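Local coordinates for protein response regulator aspartate phosphatase I (Bacillus subtilis subsp. subtilis, PDB 4I1A) that dephosphorylates the sporulation phosphotransferase Spo0F and activates ICEBs1 gene expression, excision and transfer by inactivating the repressor ImmR, at residues K299-I307 and L320-R331. Sequence-based numbering, arbitrary orientation.
Sequences KEYSAKFKI and LIKNAFSYLASR
Ala303 and Ala324 meet where segments 299-307 and 320-330 of two successive helices pass nearly antiparallel, a worked example of how small residues let two helices pack closely: the axes of these segments approach to 8.1 Å at an angle of 155°. The Ala324 methyl lies near the backbone of the facing helix, its CB 3.2 Å from Ala303 O.

Ile307 can be followed outward from this point. From its CB, CG2 turns to Ile321 CG2, while CG1, anti to the carbonyl carbon (chi1 -66°), runs past Ala324, 3.6 Å from its CB. The extended chain then carries CD1 over one face of the Phe325 ring in a CH-pi contact, 4.1 Å from the centroid and 20° off the normal, with Leu328 CD1 beside it. Ile307 is thus a knob in a hole formed by Ile321, Ala324, Phe325 and Leu328. Leu328 answers in kind, lodged among Glu300, Ala303, Lys304 and Ile307.

Toward the exposed end, Tyr327 swings its ring obliquely past the Ala303 methyl, with CD2 3.8 Å from Ala303 CB, and the bent chain of Lys299 curls around its hydroxyl, though so tightly and in so unfavourable a conformation that its exact placement is doubtful. The Arg331 guanidinium lies with one face over Tyr327 CE1. An alanine in place of Tyr327 is likely to open a gap beside Ala303 and leave the Arg331 chain without the ring it packs against.

Beyond the pair, helix 334-351 packs on Phe325 and Leu328, and its Asp336 forms a salt bridge with Lys304. Antiparallel neighbouring helices packed through small residues are characteristic of tetratricopeptide repeats; here segment 299-307, within the predicted fifth TPR, is joined to the helix that follows, 318-330.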
ATOM      1  N   LYS A 299       7.319 -14.941   0.650  1.00 76.63           N
ATOM      2  CA  LYS A 299       7.273 -15.390   2.038  1.00 69.83           C
ATOM      3  C   LYS A 299       6.378 -14.497   2.894  1.00 70.66           C
ATOM      4  O   LYS A 299       5.765 -14.960   3.860  1.00 72.78           O
ATOM      5  CB  LYS A 299       8.687 -15.453   2.605  1.00 76.90           C
ATOM      6  CG  LYS A 299       9.757 -15.417   1.527  1.00 99.07           C
ATOM      7  CD  LYS A 299      10.782 -14.312   1.763  1.00112.93           C
ATOM      8  CE  LYS A 299      12.010 -14.830   2.506  1.00123.60           C
ATOM      9  NZ  LYS A 299      12.988 -13.743   2.813  1.00126.30           N
ATOM     10  N   GLU A 300       6.271 -13.224   2.521  1.00 63.44           N
ATOM     11  CA  GLU A 300       5.417 -12.298   3.265  1.00 63.40           C
ATOM     12  C   GLU A 300       3.928 -12.645   3.153  1.00 57.20           C
ATOM     13  O   GLU A 300       3.217 -12.663   4.158  1.00 49.90           O
ATOM     14  CB  GLU A 300       5.658 -10.847   2.830  1.00 59.73           C
ATOM     15  CG  GLU A 300       4.568  -9.874   3.261  1.00 61.29           C
ATOM     16  CD  GLU A 300       4.542  -8.605   2.418  1.00 65.02           C
ATOM     17  OE1 GLU A 300       3.650  -7.749   2.637  1.00 60.03           O
ATOM     18  OE2 GLU A 300       5.423  -8.464   1.540  1.00 60.46           O
ATOM     19  N   TYR A 301       3.443 -12.904   1.941  1.00 52.55           N
ATOM     20  CA  TYR A 301       2.023 -13.194   1.801  1.00 56.00           C
ATOM     21  C   TYR A 301       1.714 -14.629   2.221  1.00 59.84           C
ATOM     22  O   TYR A 301       0.604 -14.942   2.668  1.00 57.36           O
ATOM     23  CB  TYR A 301       1.500 -12.830   0.409  1.00 54.57           C
ATOM     24  CG  TYR A 301       1.127 -11.370   0.374  1.00 59.59           C
ATOM     25  CD1 TYR A 301      -0.110 -10.938   0.840  1.00 52.26           C
ATOM     26  CD2 TYR A 301       2.038 -10.413  -0.048  1.00 61.87           C
ATOM     27  CE1 TYR A 301      -0.440  -9.601   0.851  1.00 51.40           C
ATOM     28  CE2 TYR A 301       1.722  -9.077  -0.038  1.00 58.62           C
ATOM     29  CZ  TYR A 301       0.484  -8.673   0.407  1.00 63.72           C
ATOM     30  OH  TYR A 301       0.180  -7.334   0.404  1.00 75.27           O
ATOM     31  N   SER A 302       2.727 -15.481   2.121  1.00 56.55           N
ATOM     32  CA  SER A 302       2.633 -16.841   2.632  1.00 55.79           C
ATOM     33  C   SER A 302       2.328 -16.813   4.134  1.00 56.03           C
ATOM     34  O   SER A 302       1.438 -17.507   4.605  1.00 64.35           O
ATOM     35  CB  SER A 302       3.924 -17.601   2.335  1.00 56.57           C
ATOM     36  OG  SER A 302       3.904 -18.884   2.925  1.00 81.47           O
ATOM     37  N   ALA A 303       3.047 -15.977   4.874  1.00 52.56           N
ATOM     38  CA  ALA A 303       2.762 -15.777   6.292  1.00 52.35           C
ATOM     39  C   ALA A 303       1.392 -15.117   6.494  1.00 54.85           C
ATOM     40  O   ALA A 303       0.635 -15.468   7.411  1.00 53.75           O
ATOM     41  CB  ALA A 303       3.866 -14.955   6.952  1.00 48.07           C
ATOM     42  N   LYS A 304       1.055 -14.173   5.627  1.00 43.23           N
ATOM     43  CA  LYS A 304      -0.231 -13.511   5.761  1.00 45.25           C
ATOM     44  C   LYS A 304      -1.414 -14.444   5.485  1.00 45.25           C
ATOM     45  O   LYS A 304      -2.407 -14.415   6.219  1.00 45.46           O
ATOM     46  CB  LYS A 304      -0.281 -12.231   4.913  1.00 48.10           C
ATOM     47  CG  LYS A 304       0.582 -11.103   5.493  1.00 48.57           C
ATOM     48  CD  LYS A 304       0.765  -9.944   4.516  1.00 58.30           C
ATOM     49  CE  LYS A 304       1.445  -8.769   5.228  1.00 61.36           C
ATOM     50  NZ  LYS A 304       1.949  -7.726   4.297  1.00 55.60           N
ATOM     51  N   PHE A 305      -1.320 -15.268   4.438  1.00 41.59           N
ATOM     52  CA  PHE A 305      -2.348 -16.300   4.211  1.00 44.54           C
ATOM     53  C   PHE A 305      -2.482 -17.255   5.402  1.00 41.13           C
ATOM     54  O   PHE A 305      -3.591 -17.651   5.761  1.00 43.75           O
ATOM     55  CB  PHE A 305      -2.118 -17.065   2.905  1.00 49.27           C
ATOM     56  CG  PHE A 305      -2.607 -16.330   1.690  1.00 52.94           C
ATOM     57  CD1 PHE A 305      -3.971 -16.175   1.459  1.00 47.38           C
ATOM     58  CD2 PHE A 305      -1.709 -15.752   0.798  1.00 53.27           C
ATOM     59  CE1 PHE A 305      -4.432 -15.473   0.342  1.00 48.58           C
ATOM     60  CE2 PHE A 305      -2.165 -15.053  -0.322  1.00 49.18           C
ATOM     61  CZ  PHE A 305      -3.524 -14.920  -0.550  1.00 46.05           C
ATOM     62  N   LYS A 306      -1.363 -17.557   6.059  1.00 48.26           N
ATOM     63  CA  LYS A 306      -1.398 -18.382   7.273  1.00 57.04           C
ATOM     64  C   LYS A 306      -2.218 -17.766   8.414  1.00 56.31           C
ATOM     65  O   LYS A 306      -2.800 -18.494   9.228  1.00 52.14           O
ATOM     66  CB  LYS A 306       0.012 -18.755   7.754  1.00 57.97           C
ATOM     67  CG  LYS A 306       0.819 -19.587   6.754  1.00 66.15           C
ATOM     68  CD  LYS A 306      -0.034 -20.678   6.080  1.00 83.91           C
ATOM     69  CE  LYS A 306       0.513 -21.085   4.694  1.00 81.03           C
ATOM     70  NZ  LYS A 306       0.540 -19.947   3.701  1.00 57.64           N
ATOM     71  N   ILE A 307      -2.270 -16.438   8.474  1.00 50.24           N
ATOM     72  CA  ILE A 307      -3.109 -15.761   9.463  1.00 44.67           C
ATOM     73  C   ILE A 307      -4.590 -15.969   9.137  1.00 42.39           C
ATOM     74  O   ILE A 307      -5.385 -16.323  10.013  1.00 43.98           O
ATOM     75  CB  ILE A 307      -2.821 -14.238   9.547  1.00 49.66           C
ATOM     76  CG1 ILE A 307      -1.403 -13.982  10.074  1.00 48.24           C
ATOM     77  CG2 ILE A 307      -3.867 -13.538  10.445  1.00 37.31           C
ATOM     78  CD1 ILE A 307      -0.972 -12.503   9.946  1.00 47.42           C
ATOM     79  N   LEU A 320      -1.005 -21.065  14.011  1.00 63.06           N
ATOM     80  CA  LEU A 320      -0.690 -20.575  12.672  1.00 62.81           C
ATOM     81  C   LEU A 320      -0.636 -19.042  12.650  1.00 59.14           C
ATOM     82  O   LEU A 320       0.217 -18.449  11.993  1.00 57.51           O
ATOM     83  CB  LEU A 320      -1.723 -21.069  11.649  1.00 61.37           C
ATOM     84  CG  LEU A 320      -1.908 -22.560  11.368  1.00 70.65           C
ATOM     85  CD1 LEU A 320      -3.206 -22.780  10.586  1.00 61.08           C
ATOM     86  CD2 LEU A 320      -0.705 -23.139  10.611  1.00 61.57           C
ATOM     87  N   ILE A 321      -1.571 -18.408  13.353  1.00 58.22           N
ATOM     88  CA  ILE A 321      -1.595 -16.950  13.469  1.00 56.87           C
ATOM     89  C   ILE A 321      -0.311 -16.470  14.162  1.00 56.34           C
ATOM     90  O   ILE A 321       0.389 -15.585  13.659  1.00 51.10           O
ATOM     91  CB  ILE A 321      -2.845 -16.482  14.260  1.00 56.13           C
ATOM     92  CG1 ILE A 321      -4.123 -17.020  13.596  1.00 52.02           C
ATOM     93  CG2 ILE A 321      -2.886 -14.946  14.376  1.00 49.88           C
ATOM     94  CD1 ILE A 321      -5.381 -16.817  14.424  1.00 52.76           C
ATOM     95  N   LYS A 322      -0.011 -17.089  15.305  1.00 48.67           N
ATOM     96  CA  LYS A 322       1.212 -16.847  16.066  1.00 63.53           C
ATOM     97  C   LYS A 322       2.486 -16.982  15.222  1.00 65.07           C
ATOM     98  O   LYS A 322       3.260 -16.023  15.085  1.00 60.79           O
ATOM     99  CB  LYS A 322       1.281 -17.821  17.242  1.00 68.01           C
ATOM    100  CG  LYS A 322       2.483 -17.635  18.150  1.00 78.91           C
ATOM    101  CD  LYS A 322       2.743 -18.887  19.004  1.00 85.16           C
ATOM    102  CE  LYS A 322       3.657 -18.556  20.181  1.00 85.88           C
ATOM    103  NZ  LYS A 322       3.851 -19.706  21.100  1.00 84.86           N
ATOM    104  N   ASN A 323       2.704 -18.168  14.660  1.00 53.67           N
ATOM    105  CA  ASN A 323       3.908 -18.406  13.867  1.00 53.96           C
ATOM    106  C   ASN A 323       4.038 -17.442  12.694  1.00 48.99           C
ATOM    107  O   ASN A 323       5.129 -17.012  12.348  1.00 46.87           O
ATOM    108  CB  ASN A 323       3.965 -19.850  13.385  1.00 54.65           C
ATOM    109  CG  ASN A 323       3.948 -20.846  14.538  1.00 67.97           C
ATOM    110  OD1 ASN A 323       3.498 -21.983  14.385  1.00 75.77           O
ATOM    111  ND2 ASN A 323       4.425 -20.415  15.705  1.00 65.22           N
ATOM    112  N   ALA A 324       2.915 -17.075  12.101  1.00 40.03           N
ATOM    113  CA  ALA A 324       2.948 -16.123  11.009  1.00 41.53           C
ATOM    114  C   ALA A 324       3.430 -14.743  11.489  1.00 54.00           C
ATOM    115  O   ALA A 324       4.216 -14.089  10.792  1.00 52.41           O
ATOM    116  CB  ALA A 324       1.592 -16.029  10.375  1.00 45.16           C
ATOM    117  N   PHE A 325       2.965 -14.319  12.673  1.00 49.69           N
ATOM    118  CA  PHE A 325       3.416 -13.061  13.287  1.00 54.46           C
ATOM    119  C   PHE A 325       4.879 -13.116  13.685  1.00 52.08           C
ATOM    120  O   PHE A 325       5.587 -12.121  13.600  1.00 52.21           O
ATOM    121  CB  PHE A 325       2.547 -12.645  14.500  1.00 47.72           C
ATOM    122  CG  PHE A 325       1.263 -11.952  14.103  1.00 55.50           C
ATOM    123  CD1 PHE A 325       1.293 -10.695  13.523  1.00 63.06           C
ATOM    124  CD2 PHE A 325       0.036 -12.565  14.284  1.00 64.25           C
ATOM    125  CE1 PHE A 325       0.121 -10.060  13.137  1.00 67.17           C
ATOM    126  CE2 PHE A 325      -1.135 -11.935  13.905  1.00 70.26           C
ATOM    127  CZ  PHE A 325      -1.093 -10.683  13.328  1.00 66.58           C
ATOM    128  N   SER A 326       5.326 -14.282  14.127  1.00 51.47           N
ATOM    129  CA  SER A 326       6.743 -14.489  14.369  1.00 62.24           C
ATOM    130  C   SER A 326       7.518 -14.239  13.080  1.00 61.82           C
ATOM    131  O   SER A 326       8.538 -13.557  13.092  1.00 63.12           O
ATOM    132  CB  SER A 326       7.023 -15.917  14.856  1.00 74.58           C
ATOM    133  OG  SER A 326       6.573 -16.121  16.179  1.00 84.50           O
ATOM    134  N   TYR A 327       7.038 -14.787  11.962  1.00 56.54           N
ATOM    135  CA  TYR A 327       7.788 -14.629  10.722  1.00 59.62           C
ATOM    136  C   TYR A 327       7.865 -13.158  10.342  1.00 52.49           C
ATOM    137  O   TYR A 327       8.945 -12.642  10.037  1.00 49.20           O
ATOM    138  CB  TYR A 327       7.224 -15.443   9.546  1.00 52.95           C
ATOM    139  CG  TYR A 327       7.977 -15.092   8.279  1.00 58.73           C
ATOM    140  CD1 TYR A 327       9.198 -15.704   7.981  1.00 55.32           C
ATOM    141  CD2 TYR A 327       7.507 -14.103   7.412  1.00 55.04           C
ATOM    142  CE1 TYR A 327       9.912 -15.363   6.841  1.00 57.91           C
ATOM    143  CE2 TYR A 327       8.212 -13.756   6.270  1.00 54.47           C
ATOM    144  CZ  TYR A 327       9.410 -14.384   5.990  1.00 62.34           C
ATOM    145  OH  TYR A 327      10.105 -14.017   4.861  1.00 72.74           O
ATOM    146  N   LEU A 328       6.711 -12.498  10.361  1.00 50.23           N
ATOM    147  CA  LEU A 328       6.622 -11.084  10.000  1.00 54.30           C
ATOM    148  C   LEU A 328       7.500 -10.215  10.895  1.00 55.48           C
ATOM    149  O   LEU A 328       8.279  -9.398  10.402  1.00 53.51           O
ATOM    150  CB  LEU A 328       5.175 -10.611  10.054  1.00 50.92           C
ATOM    151  CG  LEU A 328       4.291 -11.180   8.945  1.00 52.56           C
ATOM    152  CD1 LEU A 328       2.826 -10.800   9.144  1.00 50.49           C
ATOM    153  CD2 LEU A 328       4.803 -10.729   7.574  1.00 48.26           C
ATOM    154  N   ALA A 329       7.383 -10.411  12.204  1.00 55.92           N
ATOM    155  CA  ALA A 329       8.196  -9.679  13.172  1.00 58.79           C
ATOM    156  C   ALA A 329       9.691  -9.908  12.952  1.00 66.96           C
ATOM    157  O   ALA A 329      10.487  -8.980  13.076  1.00 70.22           O
ATOM    158  CB  ALA A 329       7.800 -10.053  14.609  1.00 51.89           C
ATOM    159  N   SER A 330      10.076 -11.135  12.620  1.00 64.79           N
ATOM    160  CA  SER A 330      11.494 -11.427  12.411  1.00 62.67           C
ATOM    161  C   SER A 330      12.011 -10.685  11.184  1.00 56.33           C
ATOM    162  O   SER A 330      13.201 -10.411  11.074  1.00 57.68           O
ATOM    163  CB  SER A 330      11.731 -12.927  12.242  1.00 63.46           C
ATOM    164  OG  SER A 330      11.330 -13.346  10.952  1.00 69.51           O
ATOM    165  N   ARG A 331      11.106 -10.353  10.270  1.00 56.93           N
ATOM    166  CA  ARG A 331      11.477  -9.635   9.054  1.00 61.31           C
ATOM    167  C   ARG A 331      11.373  -8.122   9.226  1.00 65.94           C
ATOM    168  O   ARG A 331      11.478  -7.375   8.248  1.00 68.87           O
ATOM    169  CB  ARG A 331      10.602 -10.083   7.872  1.00 64.58           C
ATOM    170  CG  ARG A 331      10.871 -11.512   7.364  1.00 67.92           C
ATOM    171  CD  ARG A 331      12.345 -11.769   7.133  1.00 76.22           C
ATOM    172  NE  ARG A 331      12.590 -12.932   6.274  1.00100.51           N
ATOM    173  CZ  ARG A 331      13.059 -14.107   6.695  1.00108.81           C
ATOM    174  NH1 ARG A 331      13.341 -14.296   7.976  1.00112.15           N
ATOM    175  NH2 ARG A 331      13.247 -15.095   5.829  1.00110.36           N
TER